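Local coordinates for pentatricopeptide repeat-containing protein 10, chloroplastic (Zea mays, PDB 4M59), which binds specific single-stranded RNA segments between chloroplast genes and, as a barrier to exonucleases, protects the flanking messages from decay, at residues 21-24 and 25-29; 583-586 and 587-591. The protein carries 4 engineered substitutions. All coordinates share one frame; numbering follows the deposited sequence.

Contact 1. Residues 21-24 and 25-29; sequences PTLA and AFLAS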
loop_
_atom_site.group_PDB
_atom_site.type_symbol
_atom_site.label_atom_id
_atom_site.label_comp_id
_atom_site.label_asym_id
_atom_site.label_seq_id
_atom_site.Cartn_x
_atom_site.Cartn_y
_atom_site.Cartn_z
ATOM N N PRO A 21 23.715 -26.507 -12.067
ATOM C CA PRO A 21 22.993 -27.125 -13.176
ATOM C C PRO A 21 23.804 -28.087 -14.047
ATOM O O PRO A 21 23.359 -28.448 -15.120
ATOM C CB PRO A 21 22.565 -25.916 -14.007
ATOM C CG PRO A 21 22.571 -24.810 -13.088
ATOM C CD PRO A 21 23.717 -25.046 -12.192
ATOM N N THR A 22 24.972 -28.511 -13.599
ATOM C CA THR A 22 25.811 -29.418 -14.349
ATOM C C THR A 22 26.368 -30.491 -13.448
ATOM O O THR A 22 27.201 -31.253 -13.863
ATOM C CB THR A 22 27.037 -28.721 -14.824
ATOM O OG1 THR A 22 27.968 -28.624 -13.739
ATOM C CG2 THR A 22 26.698 -27.375 -15.273
ATOM N N LEU A 23 25.901 -30.557 -12.218
ATOM C CA LEU A 23 26.555 -31.382 -11.218
ATOM C C LEU A 23 26.350 -32.836 -11.475
ATOM O O LEU A 23 27.073 -33.668 -10.987
ATOM C CB LEU A 23 26.024 -31.023 -9.850
ATOM C CG LEU A 23 26.625 -31.741 -8.674
ATOM C CD1 LEU A 23 28.069 -31.408 -8.593
ATOM C CD2 LEU A 23 25.916 -31.279 -7.464
ATOM N N ALA A 24 25.343 -33.124 -12.260
ATOM C CA ALA A 24 25.003 -34.501 -12.581
ATOM C C ALA A 24 26.142 -35.189 -13.292
ATOM O O ALA A 24 26.660 -36.200 -12.830
ATOM C CB ALA A 24 23.779 -34.533 -13.440
ATOM N N ALA A 25 26.539 -34.631 -14.421
ATOM C CA ALA A 25 27.617 -35.201 -15.195
ATOM C C ALA A 25 28.944 -35.131 -14.449
ATOM O O ALA A 25 29.890 -35.822 -14.790
ATOM C CB ALA A 25 27.713 -34.506 -16.533
ATOM N N PHE A 26 29.005 -34.298 -13.427
ATOM C CA PHE A 26 30.208 -34.208 -12.619
ATOM C C PHE A 26 30.238 -35.286 -11.554
ATOM O O PHE A 26 31.299 -35.715 -11.128
ATOM C CB PHE A 26 30.302 -32.843 -11.961
ATOM C CG PHE A 26 31.437 -32.715 -11.006
ATOM C CD1 PHE A 26 32.733 -32.659 -11.461
ATOM C CD2 PHE A 26 31.205 -32.633 -9.645
ATOM C CE1 PHE A 26 33.773 -32.529 -10.577
ATOM C CE2 PHE A 26 32.241 -32.504 -8.760
ATOM C CZ PHE A 26 33.526 -32.453 -9.227
ATOM N N LEU A 27 29.064 -35.724 -11.123
ATOM C CA LEU A 27 28.974 -36.824 -10.190
ATOM C C LEU A 27 29.102 -38.122 -10.957
ATOM O O LEU A 27 29.437 -39.159 -10.396
ATOM C CB LEU A 27 27.642 -36.793 -9.468
ATOM C CG LEU A 27 27.495 -35.682 -8.449
ATOM C CD1 LEU A 27 26.078 -35.644 -8.001
ATOM C CD2 LEU A 27 28.402 -35.938 -7.278
ATOM N N ALA A 28 28.817 -38.047 -12.244
ATOM C CA ALA A 28 28.967 -39.182 -13.125
ATOM C C ALA A 28 30.437 -39.428 -13.348
ATOM O O ALA A 28 30.858 -40.549 -13.591
ATOM C CB ALA A 28 28.296 -38.898 -14.430
ATOM N N SER A 29 31.219 -38.355 -13.278
ATOM C CA SER A 29 32.656 -38.429 -13.502
ATOM C C SER A 29 33.361 -39.176 -12.375
ATOM O O SER A 29 33.931 -40.243 -12.591
ATOM C CB SER A 29 33.247 -37.027 -13.655
ATOM O OG SER A 29 33.768 -36.830 -14.960
#
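The short helix 23-29, close to the N-terminal end of the superhelical chain, holds Leu23, Phe26 and Leu27 together as an i, i+3, i+4 apolar group on one flank. Its first turn is closed by backbone bonds: Leu27 N reaches Leu23 O at 2.9 Å, the donor tilted 25° from the carbonyl plane, while Ala28 N meets Ala24 O, also at 2.9 Å but in the carbonyl plane. Phe26 N adds only a weak bond to Leu23 O. With CG anti to the backbone N (chi1 -178°), the Leu23 side chain carries its CD1 to Phe26 and leaves CG beside Leu27. Leu27 comes in from the next turn, its CD1 4.0 Å from Leu23 CG, and its CG comes within 3.3 Å of Leu23 O. Leu27 also packs on Leu58 and Trp61 of helix 52-65, and Leu23 on Trp54 of the same helix, which buries these two leucines. With Leu27 cut back to an alanine, Leu23 CG would probably lose its neighbour one turn on, and a gap is likely to open against Leu58 and Trp61. Phe26, whose ring stacks with that of His18, is met by a methyl: Leu23 CD1 sits at the ring edge, near its plane, 3.5 Å from Phe26 CD2.

Contact 2. Residues 583-586 and 587-591; sequences EKIL and NQLKC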
loop_
_atom_site.group_PDB
_atom_site.type_symbol
_atom_site.label_atom_id
_atom_site.label_comp_id
_atom_site.label_asym_id
_atom_site.label_seq_id
_atom_site.Cartn_x
_atom_site.Cartn_y
_atom_site.Cartn_z
ATOM N N GLU A 583 -24.011 1.944 -28.294
ATOM C CA GLU A 583 -25.131 1.798 -27.376
ATOM C C GLU A 583 -25.225 0.382 -26.855
ATOM O O GLU A 583 -25.692 0.150 -25.748
ATOM C CB GLU A 583 -26.440 2.173 -28.053
ATOM C CG GLU A 583 -27.615 2.222 -27.119
ATOM C CD GLU A 583 -28.915 2.244 -27.855
ATOM O OE1 GLU A 583 -29.905 2.722 -27.282
ATOM O OE2 GLU A 583 -28.951 1.781 -29.011
ATOM N N LYS A 584 -24.756 -0.566 -27.661
ATOM C CA LYS A 584 -24.726 -1.966 -27.257
ATOM C C LYS A 584 -23.896 -2.127 -25.988
ATOM O O LYS A 584 -24.202 -2.963 -25.136
ATOM C CB LYS A 584 -24.150 -2.835 -28.377
ATOM C CG LYS A 584 -25.175 -3.738 -29.047
ATOM C CD LYS A 584 -26.084 -4.397 -28.022
ATOM C CE LYS A 584 -27.529 -4.398 -28.487
ATOM N NZ LYS A 584 -28.081 -5.775 -28.593
ATOM N N ILE A 585 -22.845 -1.321 -25.865
ATOM C CA ILE A 585 -22.002 -1.355 -24.686
ATOM C C ILE A 585 -22.664 -0.653 -23.523
ATOM O O ILE A 585 -22.547 -1.085 -22.389
ATOM C CB ILE A 585 -20.639 -0.737 -24.976
ATOM C CG1 ILE A 585 -20.032 -1.370 -26.218
ATOM C CG2 ILE A 585 -19.708 -0.931 -23.810
ATOM C CD1 ILE A 585 -18.647 -0.916 -26.497
ATOM N N LEU A 586 -23.367 0.422 -23.812
ATOM C CA LEU A 586 -24.093 1.120 -22.778
ATOM C C LEU A 586 -25.142 0.189 -22.231
ATOM O O LEU A 586 -25.434 0.183 -21.047
ATOM C CB LEU A 586 -24.762 2.356 -23.352
ATOM C CG LEU A 586 -25.575 3.143 -22.341
ATOM C CD1 LEU A 586 -24.666 4.021 -21.533
ATOM C CD2 LEU A 586 -26.601 3.945 -23.055
ATOM N N ASN A 587 -25.716 -0.611 -23.107
ATOM C CA ASN A 587 -26.672 -1.597 -22.681
ATOM C C ASN A 587 -25.955 -2.677 -21.910
ATOM O O ASN A 587 -26.400 -3.116 -20.860
ATOM C CB ASN A 587 -27.369 -2.194 -23.889
ATOM C CG ASN A 587 -28.383 -1.261 -24.483
ATOM O OD1 ASN A 587 -28.881 -0.365 -23.808
ATOM N ND2 ASN A 587 -28.700 -1.465 -25.749
ATOM N N GLN A 588 -24.822 -3.092 -22.443
ATOM C CA GLN A 588 -24.035 -4.131 -21.831
ATOM C C GLN A 588 -23.578 -3.720 -20.461
ATOM O O GLN A 588 -23.315 -4.566 -19.614
ATOM C CB GLN A 588 -22.803 -4.405 -22.663
ATOM C CG GLN A 588 -22.979 -5.465 -23.688
ATOM C CD GLN A 588 -21.672 -6.130 -24.009
ATOM O OE1 GLN A 588 -20.652 -5.468 -24.169
ATOM N NE2 GLN A 588 -21.689 -7.451 -24.083
ATOM N N LEU A 589 -23.458 -2.426 -20.242
ATOM C CA LEU A 589 -22.987 -1.955 -18.963
ATOM C C LEU A 589 -24.143 -1.740 -18.047
ATOM O O LEU A 589 -23.964 -1.568 -16.855
ATOM C CB LEU A 589 -22.228 -0.657 -19.118
ATOM C CG LEU A 589 -20.872 -0.776 -19.781
ATOM C CD1 LEU A 589 -20.352 0.600 -20.003
ATOM C CD2 LEU A 589 -19.942 -1.551 -18.910
ATOM N N LYS A 590 -25.328 -1.801 -18.599
ATOM C CA LYS A 590 -26.502 -1.555 -17.814
ATOM C C LYS A 590 -26.817 -2.800 -17.019
ATOM O O LYS A 590 -27.409 -2.754 -15.959
ATOM C CB LYS A 590 -27.649 -1.172 -18.734
ATOM C CG LYS A 590 -28.337 0.080 -18.331
ATOM C CD LYS A 590 -29.509 0.303 -19.180
ATOM C CE LYS A 590 -29.116 0.266 -20.602
ATOM N NZ LYS A 590 -30.242 0.561 -21.497
ATOM N N CYS A 591 -26.401 -3.941 -17.556
ATOM C CA CYS A 591 -26.630 -5.225 -16.904
ATOM C C CYS A 591 -25.321 -5.846 -16.434
ATOM O O CYS A 591 -25.289 -6.994 -15.998
ATOM C CB CYS A 591 -27.354 -6.186 -17.852
ATOM S SG CYS A 591 -27.092 -5.843 -19.608
#
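Asn587 meets Glu583 one turn back along helix 580-590, which lies in the predicted PPR 15 repeat. Its backbone N donates to Glu583 O at 2.7 Å with an N-H...O angle of 153°, the straightest of the bonds that join 583-586 to 587-591. With CG beside its own backbone N (chi1 -75°), the Asn587 side chain folds back toward the same carbonyl, CG 3.3 Å from Glu583 O, and its amide crosses the Glu583 chain obliquely, ND2 standing 4.1 Å from Glu583 CG. That amide and the carboxylate are turned 34° apart. Gln588 follows with its N on Lys584 O at 2.8 Å, the donor tilted from the carbonyl plane, and its CG rests 3.1 Å from that same Lys584 O. Leu589 N makes weak bonds to Ile585 O and Leu586 O; its side chain lies alongside that of Ile585, pointing the same way, with CD1 4.2 Å from Ile585 CG2. Both residues pack on Tyr566 of helix 563-575. Lys590, bent along its chain, passes Leu586 O with its CE at 3.7 Å and brings NZ to Asn587 OD1 at 2.8 Å. The Glu583 carboxylate instead forms a salt bridge through OE1 to Arg620. Asn587 OD1 thus accepts from a lysine that probably carries a positive charge, a bond likely to polarise the amide and limit its rotation.

In the fold
Contacts 1 and 2 lie well separated in the superhelix, their centres 62 Å apart, and each is a local contact centred on one helix, 23-29 or 580-590. Both are partly buried, with two leucines apiece turned into the core: those of 21-29 face helices 8-16 and 52-65, whereas those of 583-591 meet helices 563-575 and 599-612. Their surfaces differ. Alanines occupy much of the exposed side of contact 1, about 24 Å from the nearest RNA atom, and the side-chain contacts between its two segments are apolar. Contact 2 comes within about 10 Å of the RNA (nearest atoms) and adds a lysine-asparagine hydrogen bond, while its Glu583 pairs with Arg620 outside the two segments.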